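Local coordinates for prophage MuSo2, 43 kDa tail protein (PDB 3CDD) that probably serves as a trimeric hub protein in the baseplate of a Mu-like contractile phage tail, at residues A62-V65 against E70-I73; D78-S83 against I89-S94; Q121-V126 against I132-N137; G203-R208 against E310-D315; A239-S244 against W271-S276. All coordinates share one frame; numbering follows the deposited sequence.

Interaction 1 (A62-V65 against E70-I73); sequences ACTV and ERVI
Val65 and Ile73 form an antiparallel hydrogen-bonded pair, but the short segments run at 119° to each other, and a classic beta bulge in this hairpin sets both Val72 and Ile73 against Val65, consistent with that skew. The extra residue shows in the bonding. Val65 N donates to Ile73 O at 3.0 Å, whereas Val65 O takes a short bond from Val72 N at 2.8 Å and a weak one from Ile73 N. Val65 and Ile73 turn their branched side chains to the same face, with Ile73 CG2 3.8 Å from Val65 CB; such beta-branched, apolar residues suit an extended backbone and a buried face, where Ile24 of strand 21-27 packs on both. Thr64 and Arg71 meet apart from that face. The arginine chain bends at chi2 (62°) and chi3 (55°), which folds it back beside the threonine. Its NE is held by a salt bridge to Asp66 and its NH1 by a hydrogen bond to Thr74. These two bonds restrain the group, and Thr64 CG2 lies over one face of the guanidinium, above its centre, 3.6 Å from Arg71 CZ.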
# COMPACT_ATOMS: atom_id res chain seq x y z
N ALA A 62 19.35 7.56 23.57
CA ALA A 62 20.51 7.80 22.70
C ALA A 62 21.32 6.52 22.53
O ALA A 62 21.48 5.74 23.47
CB ALA A 62 21.40 8.91 23.24
N CYS A 63 21.88 6.36 21.34
CA CYS A 63 22.28 5.08 20.82
C CYS A 63 23.48 5.23 19.87
O CYS A 63 23.52 6.15 19.05
CB CYS A 63 21.08 4.55 20.01
SG CYS A 63 21.20 2.88 19.69
N THR A 64 24.45 4.32 19.96
CA THR A 64 25.52 4.21 18.94
C THR A 64 25.78 2.77 18.53
O THR A 64 25.68 1.84 19.35
CB THR A 64 26.87 4.85 19.38
OG1 THR A 64 27.46 4.09 20.44
CG2 THR A 64 26.69 6.31 19.81
N VAL A 65 26.10 2.57 17.26
CA VAL A 65 26.59 1.27 16.81
C VAL A 65 28.00 1.44 16.28
O VAL A 65 28.24 2.31 15.44
CB VAL A 65 25.69 0.60 15.77
CG1 VAL A 65 26.29 -0.75 15.36
CG2 VAL A 65 24.22 0.43 16.33
N GLU A 70 34.90 1.54 15.81
CA GLU A 70 34.64 2.61 14.82
C GLU A 70 33.15 2.85 14.67
O GLU A 70 32.38 1.90 14.53
CB GLU A 70 35.25 2.27 13.46
CG GLU A 70 35.10 3.38 12.43
CD GLU A 70 35.77 3.05 11.10
OE1 GLU A 70 36.39 1.97 10.97
OE2 GLU A 70 35.66 3.89 10.17
N ARG A 71 32.76 4.12 14.68
CA ARG A 71 31.37 4.52 14.62
C ARG A 71 30.74 4.23 13.26
O ARG A 71 31.30 4.56 12.22
CB ARG A 71 31.23 6.01 14.98
CG ARG A 71 29.79 6.49 15.19
CD ARG A 71 29.08 5.77 16.38
NE ARG A 71 29.83 5.90 17.64
CZ ARG A 71 29.91 7.02 18.37
NH1 ARG A 71 29.28 8.12 17.99
NH2 ARG A 71 30.63 7.03 19.50
N VAL A 72 29.57 3.60 13.29
CA VAL A 72 28.82 3.30 12.08
C VAL A 72 27.60 4.23 12.01
O VAL A 72 27.28 4.77 10.95
CB VAL A 72 28.41 1.81 12.02
CG1 VAL A 72 27.59 1.50 10.74
CG2 VAL A 72 29.64 0.91 12.06
N ILE A 73 26.93 4.41 13.14
CA ILE A 73 25.69 5.19 13.21
C ILE A 73 25.47 5.72 14.63
O ILE A 73 25.72 5.01 15.63
CB ILE A 73 24.41 4.40 12.68
CG1 ILE A 73 23.21 5.35 12.47
CG2 ILE A 73 24.04 3.17 13.59
CD1 ILE A 73 22.05 4.69 11.75

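Interaction 2 (D78-S83 against I89-S94); sequences DDWVPS and ITISVS
Asp78 and Asp79 share Ser94 as their partner across the strands, a classic beta bulge at one end of an antiparallel pairing. Ser94 O accepts from both amides: Asp78 N, 2.8 Å away, comes in the carbonyl plane on a lone pair, and Asp79 N approaches from above that plane. The carboxylate of Asp78 pairs with Arg96 and with Arg208 of a second subunit. That of Asp79 reaches Arg204, Ser206 and Arg208 of the same second subunit, a fitting task for an acid at an interface rich in arginine. Trp80 turns to the other face of the sheet. With chi1 at 163°, CG stands anti to the backbone N and the indole extends across the neighbouring strand, where CH2 meets Ile91 CG2 at 3.6 Å and Val93 CG1 lies at the ring's edge, 3.8 Å from Trp80 CE3. The ring's breadth spans two aliphatic residues, and Pro82 CD lies over one of its faces. Val81 returns to the face of Asp79; its CB comes within 3.6 Å of Ser92 OG, while Val81 N donates to Ser92 O. Pro82 follows, with no amide hydrogen to donate. Ser83 is gripped by its backbone and by solvent: Ser83 N and Thr90 O bond at 2.9 Å, and a water donating to Ser83 OG also touches Thr90 OG1, 2.8 Å from that oxygen. One face thus carries Ser83, Thr90, Ser92 and Ser94 together with Asp79 and Val81, the other Trp80, Pro82, Ile91 and Val93, in a beta hairpin whose sheet runs on into another subunit of the trimer.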
# COMPACT_ATOMS: atom_id res chain seq x y z
N ASP A 78 14.09 4.37 18.21
CA ASP A 78 12.70 4.72 17.90
C ASP A 78 11.79 3.74 18.60
O ASP A 78 10.87 4.16 19.31
CB ASP A 78 12.44 4.63 16.40
CG ASP A 78 12.88 5.86 15.66
OD1 ASP A 78 12.70 6.98 16.19
OD2 ASP A 78 13.38 5.70 14.52
N ASP A 79 12.06 2.45 18.40
CA ASP A 79 11.19 1.35 18.81
C ASP A 79 11.93 0.30 19.64
O ASP A 79 13.02 -0.15 19.28
CB ASP A 79 10.54 0.66 17.59
CG ASP A 79 9.57 1.58 16.81
OD1 ASP A 79 9.84 2.79 16.71
OD2 ASP A 79 8.51 1.10 16.32
N TRP A 80 11.31 -0.08 20.75
CA TRP A 80 11.67 -1.23 21.54
C TRP A 80 10.63 -2.32 21.21
O TRP A 80 9.43 -2.09 21.30
CB TRP A 80 11.63 -0.84 23.02
CG TRP A 80 11.59 -1.98 23.99
CD1 TRP A 80 10.59 -2.26 24.86
CD2 TRP A 80 12.59 -3.01 24.17
NE1 TRP A 80 10.90 -3.39 25.59
CE2 TRP A 80 12.12 -3.87 25.18
CE3 TRP A 80 13.82 -3.29 23.56
CZ2 TRP A 80 12.85 -4.99 25.63
CZ3 TRP A 80 14.56 -4.40 24.02
CH2 TRP A 80 14.07 -5.23 25.03
N VAL A 81 11.09 -3.49 20.80
CA VAL A 81 10.20 -4.50 20.18
C VAL A 81 10.44 -5.88 20.82
O VAL A 81 11.11 -6.72 20.25
CB VAL A 81 10.34 -4.50 18.62
CG1 VAL A 81 9.26 -5.38 17.92
CG2 VAL A 81 10.32 -3.06 18.08
N PRO A 82 9.88 -6.11 22.01
CA PRO A 82 10.02 -7.42 22.65
C PRO A 82 8.94 -8.40 22.20
O PRO A 82 7.82 -7.98 21.87
CB PRO A 82 9.83 -7.11 24.13
CG PRO A 82 8.84 -5.92 24.13
CD PRO A 82 9.08 -5.16 22.83
N SER A 83 9.29 -9.69 22.19
CA SER A 83 8.33 -10.77 21.98
C SER A 83 8.89 -12.02 22.61
O SER A 83 10.09 -12.12 22.84
CB SER A 83 8.07 -11.00 20.49
OG SER A 83 9.25 -11.48 19.85
N ILE A 89 12.78 -16.10 23.22
CA ILE A 89 12.76 -14.68 23.60
C ILE A 89 13.47 -13.91 22.49
O ILE A 89 14.63 -14.20 22.16
CB ILE A 89 13.41 -14.37 24.97
CG1 ILE A 89 12.71 -15.13 26.09
CG2 ILE A 89 13.36 -12.85 25.27
CD1 ILE A 89 13.43 -15.08 27.47
N THR A 90 12.76 -12.95 21.91
CA THR A 90 13.31 -12.10 20.86
C THR A 90 13.19 -10.67 21.33
O THR A 90 12.09 -10.21 21.67
CB THR A 90 12.50 -12.26 19.57
OG1 THR A 90 12.39 -13.64 19.24
CG2 THR A 90 13.14 -11.51 18.41
N ILE A 91 14.32 -9.98 21.38
CA ILE A 91 14.32 -8.54 21.61
C ILE A 91 14.92 -7.85 20.39
O ILE A 91 15.85 -8.34 19.79
CB ILE A 91 15.12 -8.13 22.86
CG1 ILE A 91 16.59 -8.56 22.74
CG2 ILE A 91 14.51 -8.74 24.14
CD1 ILE A 91 17.56 -7.48 23.16
N SER A 92 14.33 -6.75 19.97
CA SER A 92 14.93 -5.96 18.91
C SER A 92 14.63 -4.51 19.15
O SER A 92 13.62 -4.16 19.80
CB SER A 92 14.53 -6.43 17.49
OG SER A 92 13.22 -6.09 17.08
N VAL A 93 15.56 -3.67 18.71
CA VAL A 93 15.36 -2.23 18.65
C VAL A 93 15.50 -1.78 17.19
O VAL A 93 16.18 -2.43 16.37
CB VAL A 93 16.38 -1.46 19.53
CG1 VAL A 93 16.08 -1.65 21.02
CG2 VAL A 93 17.82 -1.89 19.21
N SER A 94 14.84 -0.68 16.89
CA SER A 94 14.94 -0.00 15.60
C SER A 94 15.12 1.48 15.88
O SER A 94 14.76 1.95 16.96
CB SER A 94 13.66 -0.22 14.80
OG SER A 94 13.85 0.08 13.44
O HOH W 1 10.56 -8.91 19.07
O HOH W 2 9.85 -14.30 20.13

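Interaction 3 (Q121-V126 against I132-N137); sequences QIADIV and IKVIVN
Val134 reaches toward the helix 119-127 and meets two consecutive residues of it, Ala123 and Asp124. Its CB lies 3.4 Å from Asp124 OD1, a close approach for carbon. Beyond CB the side chain forks. CG1, anti to the backbone N (chi1 178°), and CG2, beside the backbone N, both touch the methyl of Ala123, each 4.0 Å from Ala123 CB. CG2 in addition rests against the helix backbone, 3.6 Å from Ala123 O, and the same carboxylate oxygen. Alanine suits the helix here because its short side chain lets the strand's valine come close to the turn, and its buried methyl also packs on Leu159 of helix 155-164. Asp124 stands at the exposed margin, where a charge can be hydrated. Its OD1 accepts from two waters: one, at 2.9 Å, in turn takes the hydrogen of Val134 N, and the other donates to Val134 O at 2.9 Å. Water thus links the carboxylate to both the N and the O of Val134. Val134 also touches Ile180 and Cys127. This is helix-on-sheet packing in the gp44-like second domain, a helix laid against strand 134-136, outermost in this chain of a small mixed sheet.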
# COMPACT_ATOMS: atom_id res chain seq x y z
N GLN A 121 24.07 29.32 7.50
CA GLN A 121 23.59 30.06 8.65
C GLN A 121 22.20 29.59 9.09
O GLN A 121 21.94 29.41 10.29
CB GLN A 121 23.60 31.58 8.40
CG GLN A 121 24.99 32.18 8.32
CD GLN A 121 24.97 33.54 7.66
OE1 GLN A 121 24.33 33.73 6.62
NE2 GLN A 121 25.66 34.50 8.27
N ILE A 122 21.31 29.36 8.13
CA ILE A 122 19.98 28.88 8.49
C ILE A 122 20.07 27.50 9.17
O ILE A 122 19.49 27.28 10.23
CB ILE A 122 18.99 28.92 7.28
CG1 ILE A 122 18.65 30.38 6.94
CG2 ILE A 122 17.72 28.11 7.58
CD1 ILE A 122 18.18 30.61 5.53
N ALA A 123 20.85 26.59 8.58
CA ALA A 123 20.99 25.23 9.11
C ALA A 123 21.56 25.24 10.52
O ALA A 123 21.10 24.48 11.36
CB ALA A 123 21.82 24.35 8.16
N ASP A 124 22.56 26.10 10.78
CA ASP A 124 23.09 26.31 12.14
C ASP A 124 21.98 26.67 13.13
O ASP A 124 21.92 26.12 14.25
CB ASP A 124 24.18 27.41 12.16
CG ASP A 124 25.53 26.96 11.56
OD1 ASP A 124 25.73 25.75 11.32
OD2 ASP A 124 26.40 27.82 11.33
N ILE A 125 21.09 27.58 12.72
CA ILE A 125 19.96 28.02 13.55
C ILE A 125 18.96 26.91 13.89
O ILE A 125 18.74 26.61 15.07
CB ILE A 125 19.20 29.24 12.93
CG1 ILE A 125 20.09 30.50 12.96
CG2 ILE A 125 17.90 29.51 13.72
CD1 ILE A 125 19.67 31.62 12.02
N VAL A 126 18.38 26.29 12.86
CA VAL A 126 17.32 25.29 13.10
C VAL A 126 17.80 23.98 13.75
O VAL A 126 17.01 23.28 14.36
CB VAL A 126 16.46 25.02 11.82
CG1 VAL A 126 15.81 26.35 11.31
CG2 VAL A 126 17.29 24.33 10.73
N ILE A 132 22.49 19.26 17.11
CA ILE A 132 23.00 18.63 15.90
C ILE A 132 23.97 19.62 15.23
O ILE A 132 23.60 20.78 14.97
CB ILE A 132 21.82 18.24 14.94
CG1 ILE A 132 21.07 17.01 15.47
CG2 ILE A 132 22.32 17.97 13.51
CD1 ILE A 132 19.67 16.84 14.92
N LYS A 133 25.20 19.17 15.00
CA LYS A 133 26.20 19.97 14.29
C LYS A 133 25.96 19.95 12.79
O LYS A 133 25.46 18.95 12.24
CB LYS A 133 27.62 19.50 14.60
CG LYS A 133 28.15 19.88 15.96
CD LYS A 133 29.61 20.33 15.85
CE LYS A 133 30.33 20.28 17.18
NZ LYS A 133 30.71 18.88 17.53
N VAL A 134 26.32 21.06 12.13
CA VAL A 134 26.21 21.20 10.69
C VAL A 134 27.61 21.23 10.07
O VAL A 134 28.40 22.14 10.33
CB VAL A 134 25.45 22.51 10.28
CG1 VAL A 134 25.39 22.66 8.75
CG2 VAL A 134 24.07 22.58 10.91
N ILE A 135 27.92 20.21 9.26
CA ILE A 135 29.20 20.10 8.57
C ILE A 135 29.01 20.57 7.14
O ILE A 135 28.11 20.10 6.46
CB ILE A 135 29.74 18.63 8.56
CG1 ILE A 135 29.83 18.02 9.98
CG2 ILE A 135 31.06 18.51 7.76
CD1 ILE A 135 30.52 18.87 11.04
N VAL A 136 29.85 21.50 6.69
CA VAL A 136 29.79 22.03 5.32
C VAL A 136 31.02 21.61 4.50
O VAL A 136 32.16 21.95 4.85
CB VAL A 136 29.61 23.57 5.29
CG1 VAL A 136 29.51 24.09 3.86
CG2 VAL A 136 28.35 23.97 6.06
N ASN A 137 30.76 20.91 3.41
CA ASN A 137 31.78 20.34 2.53
C ASN A 137 31.68 20.81 1.07
O ASN A 137 32.15 20.13 0.16
CB ASN A 137 31.66 18.81 2.53
CG ASN A 137 31.99 18.20 3.87
OD1 ASN A 137 32.71 18.80 4.68
ND2 ASN A 137 31.45 17.01 4.12
O HOH W 3 26.44 23.88 13.47
O HOH W 4 27.98 25.01 10.28

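Interaction 4 (G203-R208 against E310-D315); sequences GRFSWR and EIMGLD
Phe205 and selenomethionine Met312 make a Met-aromatic contact between strand 200-206 and the turn that precedes strand 314-315, where Gly313 and Leu314 form a G1 beta bulge opposite Asp309. The tight part is built by Met312. Its CG approaches Phe205 CE2 to 3.5 Å, the two side chains crossing at about a right angle. The selenium lies at the edge of the ring, 5.4 Å from its centroid and 88° off the normal. The bend at chi2 carries SE to the backbone of the same strand, 3.8 Å from Gly203 N, and that at chi3 places CE. Glycine fits there because it offers no side chain on the surface the large selenium rests on, and an unbranched, flexible residue such as methionine can reach both ring and backbone. The other part is looser: Leu314 CD2 only comes within 4.5 Å of Phe205 CE1, and Leu314 packs on Ala283 and Tyr285 of strand 281-288. The exposed residues of 310-315 are Glu310, Gly313 and Asp315, with Gly313 taking a positive phi of 101°, a conformation natural to glycine. A third subunit covers the contact elsewhere: its Trp80 NE1 bonds to Met312 O, and its Pro82 packs on Met312. Past Phe205 the strand ends in an ST turn, which draws the chain round toward Arg208, whose NH2 bonds to Ser94 of that third subunit; in the turn Arg208 N donates to Ser206 OG at 3.1 Å.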
# COMPACT_ATOMS: atom_id res chain seq x y z
N GLY A 203 20.09 -5.72 -10.66
CA GLY A 203 19.85 -4.45 -11.35
C GLY A 203 18.44 -4.35 -11.91
O GLY A 203 17.74 -5.35 -12.06
N ARG A 204 18.01 -3.14 -12.20
CA ARG A 204 16.75 -2.94 -12.91
C ARG A 204 16.89 -1.67 -13.73
O ARG A 204 17.12 -0.61 -13.17
CB ARG A 204 15.57 -2.79 -11.94
CG ARG A 204 14.23 -2.56 -12.68
CD ARG A 204 13.12 -2.58 -11.69
NE ARG A 204 12.96 -3.94 -11.16
CZ ARG A 204 12.14 -4.85 -11.68
NH1 ARG A 204 11.39 -4.56 -12.75
NH2 ARG A 204 12.06 -6.05 -11.13
N PHE A 205 16.74 -1.80 -15.04
CA PHE A 205 16.93 -0.69 -15.97
C PHE A 205 15.68 -0.58 -16.81
O PHE A 205 15.36 -1.48 -17.58
CB PHE A 205 18.21 -0.91 -16.79
CG PHE A 205 19.42 -1.20 -15.91
CD1 PHE A 205 20.17 -0.15 -15.36
CD2 PHE A 205 19.75 -2.50 -15.58
CE1 PHE A 205 21.25 -0.41 -14.52
CE2 PHE A 205 20.85 -2.78 -14.75
CZ PHE A 205 21.59 -1.73 -14.21
N SER A 206 14.96 0.52 -16.62
CA SER A 206 13.61 0.64 -17.11
C SER A 206 13.38 1.91 -17.91
O SER A 206 14.06 2.91 -17.68
CB SER A 206 12.67 0.60 -15.91
OG SER A 206 11.31 0.68 -16.30
N TRP A 207 12.42 1.88 -18.85
CA TRP A 207 11.88 3.09 -19.47
C TRP A 207 10.43 3.43 -19.06
O TRP A 207 9.85 4.34 -19.66
CB TRP A 207 11.88 2.98 -21.00
CG TRP A 207 13.21 3.25 -21.69
CD1 TRP A 207 14.46 3.26 -21.11
CD2 TRP A 207 13.41 3.48 -23.08
NE1 TRP A 207 15.41 3.50 -22.07
CE2 TRP A 207 14.80 3.63 -23.29
CE3 TRP A 207 12.54 3.57 -24.19
CZ2 TRP A 207 15.35 3.87 -24.55
CZ3 TRP A 207 13.09 3.80 -25.45
CH2 TRP A 207 14.48 3.96 -25.62
N ARG A 208 9.84 2.72 -18.11
CA ARG A 208 8.44 2.99 -17.72
C ARG A 208 8.25 4.47 -17.36
O ARG A 208 7.21 5.06 -17.65
CB ARG A 208 7.99 2.10 -16.55
CG ARG A 208 7.67 0.65 -16.92
CD ARG A 208 7.56 -0.28 -15.69
NE ARG A 208 7.69 -1.70 -16.06
CZ ARG A 208 6.70 -2.48 -16.51
NH1 ARG A 208 5.45 -2.01 -16.63
NH2 ARG A 208 6.96 -3.75 -16.84
N GLU A 310 29.94 -6.93 -16.94
CA GLU A 310 29.59 -7.39 -18.27
C GLU A 310 28.17 -7.94 -18.29
O GLU A 310 27.46 -7.73 -19.25
CB GLU A 310 30.58 -8.51 -18.66
CG GLU A 310 30.83 -8.71 -20.12
CD GLU A 310 31.82 -9.87 -20.42
OE1 GLU A 310 32.33 -10.53 -19.48
OE2 GLU A 310 32.07 -10.13 -21.61
N ILE A 311 27.77 -8.63 -17.22
CA ILE A 311 26.43 -9.25 -17.15
C ILE A 311 25.33 -8.19 -17.20
O ILE A 311 24.38 -8.29 -17.99
CB ILE A 311 26.26 -10.12 -15.86
CG1 ILE A 311 27.13 -11.38 -15.94
CG2 ILE A 311 24.78 -10.47 -15.65
CD1 ILE A 311 27.41 -12.02 -14.61
N MSE A 312 25.51 -7.17 -16.37
CA MSE A 312 24.56 -6.07 -16.20
C MSE A 312 24.66 -5.04 -17.32
O MSE A 312 23.64 -4.48 -17.77
CB MSE A 312 24.86 -5.41 -14.86
CG MSE A 312 23.71 -4.71 -14.25
SE MSE A 312 23.42 -5.21 -12.39
CE MSE A 312 23.20 -7.13 -12.56
N GLY A 313 25.89 -4.82 -17.78
CA GLY A 313 26.18 -3.89 -18.87
C GLY A 313 26.68 -2.58 -18.30
O GLY A 313 26.34 -1.52 -18.80
N LEU A 314 27.51 -2.67 -17.26
CA LEU A 314 28.11 -1.48 -16.67
C LEU A 314 29.63 -1.43 -16.82
O LEU A 314 30.35 -2.41 -16.55
CB LEU A 314 27.70 -1.31 -15.19
CG LEU A 314 26.21 -1.13 -14.83
CD1 LEU A 314 26.01 -1.25 -13.34
CD2 LEU A 314 25.59 0.20 -15.33
N ASP A 315 30.10 -0.27 -17.26
CA ASP A 315 31.52 0.02 -17.34
C ASP A 315 31.70 1.53 -17.25
O ASP A 315 31.92 2.21 -18.26
CB ASP A 315 32.12 -0.53 -18.64
CG ASP A 315 33.66 -0.54 -18.63
OD1 ASP A 315 34.28 -0.09 -17.64
OD2 ASP A 315 34.23 -1.01 -19.64

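Interaction 5 (A239-S244 against W271-S276); sequences ADVTDS and WERQRS
Arg273 meets Val241, Thr242 and Asp243 where helix 262-278 packs against strand 239-242, outermost in this chain of a small mixed sheet. The arginine has the largest buried area of the contact. Extended through chi1 and chi2 and bent at chi3 (60°), it leaves the helix and brings its guanidinium to the strand backbone. There NH1 donates to Thr242 O at 2.7 Å, with the oxygen close to the guanidinium plane and the donor nearly in line with the C=O bond. Arginine suits the place: it is long enough to cross and ends in a planar donor. Val241 lies over one face of the same group, near its rim, with CG1 3.5 Å from Arg273 NH1; this methyl covers part of the flat surface without competing for hydrogen bonds. Asp243 touches the aliphatic part instead, its CB 3.8 Å from Arg273 CD. This is not a salt bridge: Asp243 OD1 stands 5.7 Å from Arg273 NE, the two flat groups are 83° apart, and the carboxylate is engaged by Arg210 and by the amide of Glu245. The opposite charges may still attract weakly. A water joins the strand to the helix, donating to Asp243 OD2 at 2.6 Å and lying 2.9 Å from Ser276 OG.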
# COMPACT_ATOMS: atom_id res chain seq x y z
N ALA A 239 8.64 25.37 -21.90
CA ALA A 239 10.01 25.00 -22.30
C ALA A 239 10.13 23.47 -22.46
O ALA A 239 9.64 22.71 -21.63
CB ALA A 239 11.04 25.50 -21.29
N ASP A 240 10.79 23.04 -23.54
CA ASP A 240 11.08 21.63 -23.77
C ASP A 240 12.46 21.27 -23.28
O ASP A 240 13.42 21.99 -23.53
CB ASP A 240 11.00 21.28 -25.26
CG ASP A 240 9.63 21.52 -25.85
OD1 ASP A 240 8.63 21.40 -25.12
OD2 ASP A 240 9.57 21.83 -27.06
N VAL A 241 12.55 20.15 -22.58
CA VAL A 241 13.82 19.50 -22.28
C VAL A 241 13.81 18.10 -22.89
O VAL A 241 13.00 17.25 -22.52
CB VAL A 241 14.09 19.45 -20.75
CG1 VAL A 241 15.30 18.57 -20.45
CG2 VAL A 241 14.29 20.87 -20.20
N THR A 242 14.71 17.89 -23.85
CA THR A 242 14.83 16.63 -24.54
C THR A 242 15.66 15.63 -23.73
O THR A 242 16.62 15.99 -23.04
CB THR A 242 15.45 16.82 -25.95
OG1 THR A 242 15.28 15.62 -26.70
CG2 THR A 242 16.95 17.12 -25.87
N ASP A 243 15.26 14.37 -23.79
CA ASP A 243 16.09 13.28 -23.31
C ASP A 243 16.38 12.40 -24.51
O ASP A 243 15.53 11.60 -24.94
CB ASP A 243 15.39 12.50 -22.19
CG ASP A 243 16.24 11.34 -21.68
OD1 ASP A 243 17.31 11.03 -22.25
OD2 ASP A 243 15.82 10.71 -20.68
N SER A 244 17.59 12.55 -25.03
CA SER A 244 18.03 11.88 -26.24
C SER A 244 18.32 10.38 -26.08
O SER A 244 18.55 9.68 -27.07
CB SER A 244 19.28 12.58 -26.76
OG SER A 244 20.27 12.57 -25.75
N TRP A 271 15.77 19.19 -14.25
CA TRP A 271 15.58 18.48 -12.99
C TRP A 271 14.66 17.27 -13.19
O TRP A 271 14.85 16.23 -12.55
CB TRP A 271 15.00 19.42 -11.92
CG TRP A 271 14.32 18.70 -10.77
CD1 TRP A 271 13.08 18.11 -10.79
CD2 TRP A 271 14.84 18.49 -9.45
NE1 TRP A 271 12.81 17.55 -9.57
CE2 TRP A 271 13.87 17.77 -8.73
CE3 TRP A 271 16.04 18.85 -8.81
CZ2 TRP A 271 14.05 17.39 -7.39
CZ3 TRP A 271 16.22 18.47 -7.46
CH2 TRP A 271 15.23 17.74 -6.78
N GLU A 272 13.67 17.43 -14.07
CA GLU A 272 12.69 16.40 -14.32
C GLU A 272 13.29 15.21 -15.06
O GLU A 272 13.04 14.05 -14.70
CB GLU A 272 11.51 16.97 -15.10
CG GLU A 272 10.18 16.42 -14.63
CD GLU A 272 9.76 16.98 -13.29
OE1 GLU A 272 9.47 18.20 -13.22
OE2 GLU A 272 9.72 16.21 -12.31
N ARG A 273 14.09 15.51 -16.10
CA ARG A 273 14.84 14.50 -16.85
C ARG A 273 15.82 13.77 -15.92
O ARG A 273 15.91 12.55 -15.94
CB ARG A 273 15.61 15.15 -18.02
CG ARG A 273 16.47 14.17 -18.83
CD ARG A 273 17.29 14.86 -19.89
NE ARG A 273 18.21 15.85 -19.32
CZ ARG A 273 18.71 16.89 -19.98
NH1 ARG A 273 18.39 17.09 -21.26
NH2 ARG A 273 19.52 17.74 -19.37
N GLN A 274 16.50 14.54 -15.08
CA GLN A 274 17.47 13.98 -14.16
C GLN A 274 16.84 13.07 -13.11
O GLN A 274 17.42 12.05 -12.74
CB GLN A 274 18.31 15.09 -13.52
CG GLN A 274 19.81 14.92 -13.72
CD GLN A 274 20.16 14.18 -15.04
OE1 GLN A 274 21.03 13.29 -15.04
NE2 GLN A 274 19.50 14.54 -16.14
N ARG A 275 15.64 13.43 -12.66
CA ARG A 275 14.93 12.62 -11.68
C ARG A 275 14.40 11.31 -12.26
O ARG A 275 14.41 10.29 -11.57
CB ARG A 275 13.78 13.42 -11.07
CG ARG A 275 12.91 12.63 -10.09
CD ARG A 275 11.72 13.43 -9.63
NE ARG A 275 12.06 14.34 -8.54
CZ ARG A 275 11.93 14.05 -7.25
NH1 ARG A 275 11.46 12.87 -6.87
NH2 ARG A 275 12.26 14.95 -6.33
N SER A 276 13.93 11.35 -13.51
CA SER A 276 13.36 10.16 -14.15
C SER A 276 14.46 9.16 -14.48
O SER A 276 14.21 7.94 -14.49
CB SER A 276 12.58 10.53 -15.41
OG SER A 276 13.45 10.89 -16.48
O HOH W 5 13.63 10.24 -19.27

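In the fold
Interactions 1 and 2 share strand 70-84, which pairs in turn with strands 62-67 and 88-97; both are held mainly by backbone bonds and each carries a classic bulge. In the other three a side chain takes part in every direct contact. Interaction 4 is the buried one, joined by apolar and selenium-aromatic packing without a direct hydrogen bond, whereas interactions 3 and 5 set a helix against a strand outermost in this chain's sheet, at partly solvated places, through water bridges and, in interaction 5, a guanidinium-to-carbonyl bond. Interactions 4 and 5 are about 20 Å apart between centres. Although interactions 2 and 4 lie about 38 Å apart in one chain, their residues meet across subunit boundaries in the trimer.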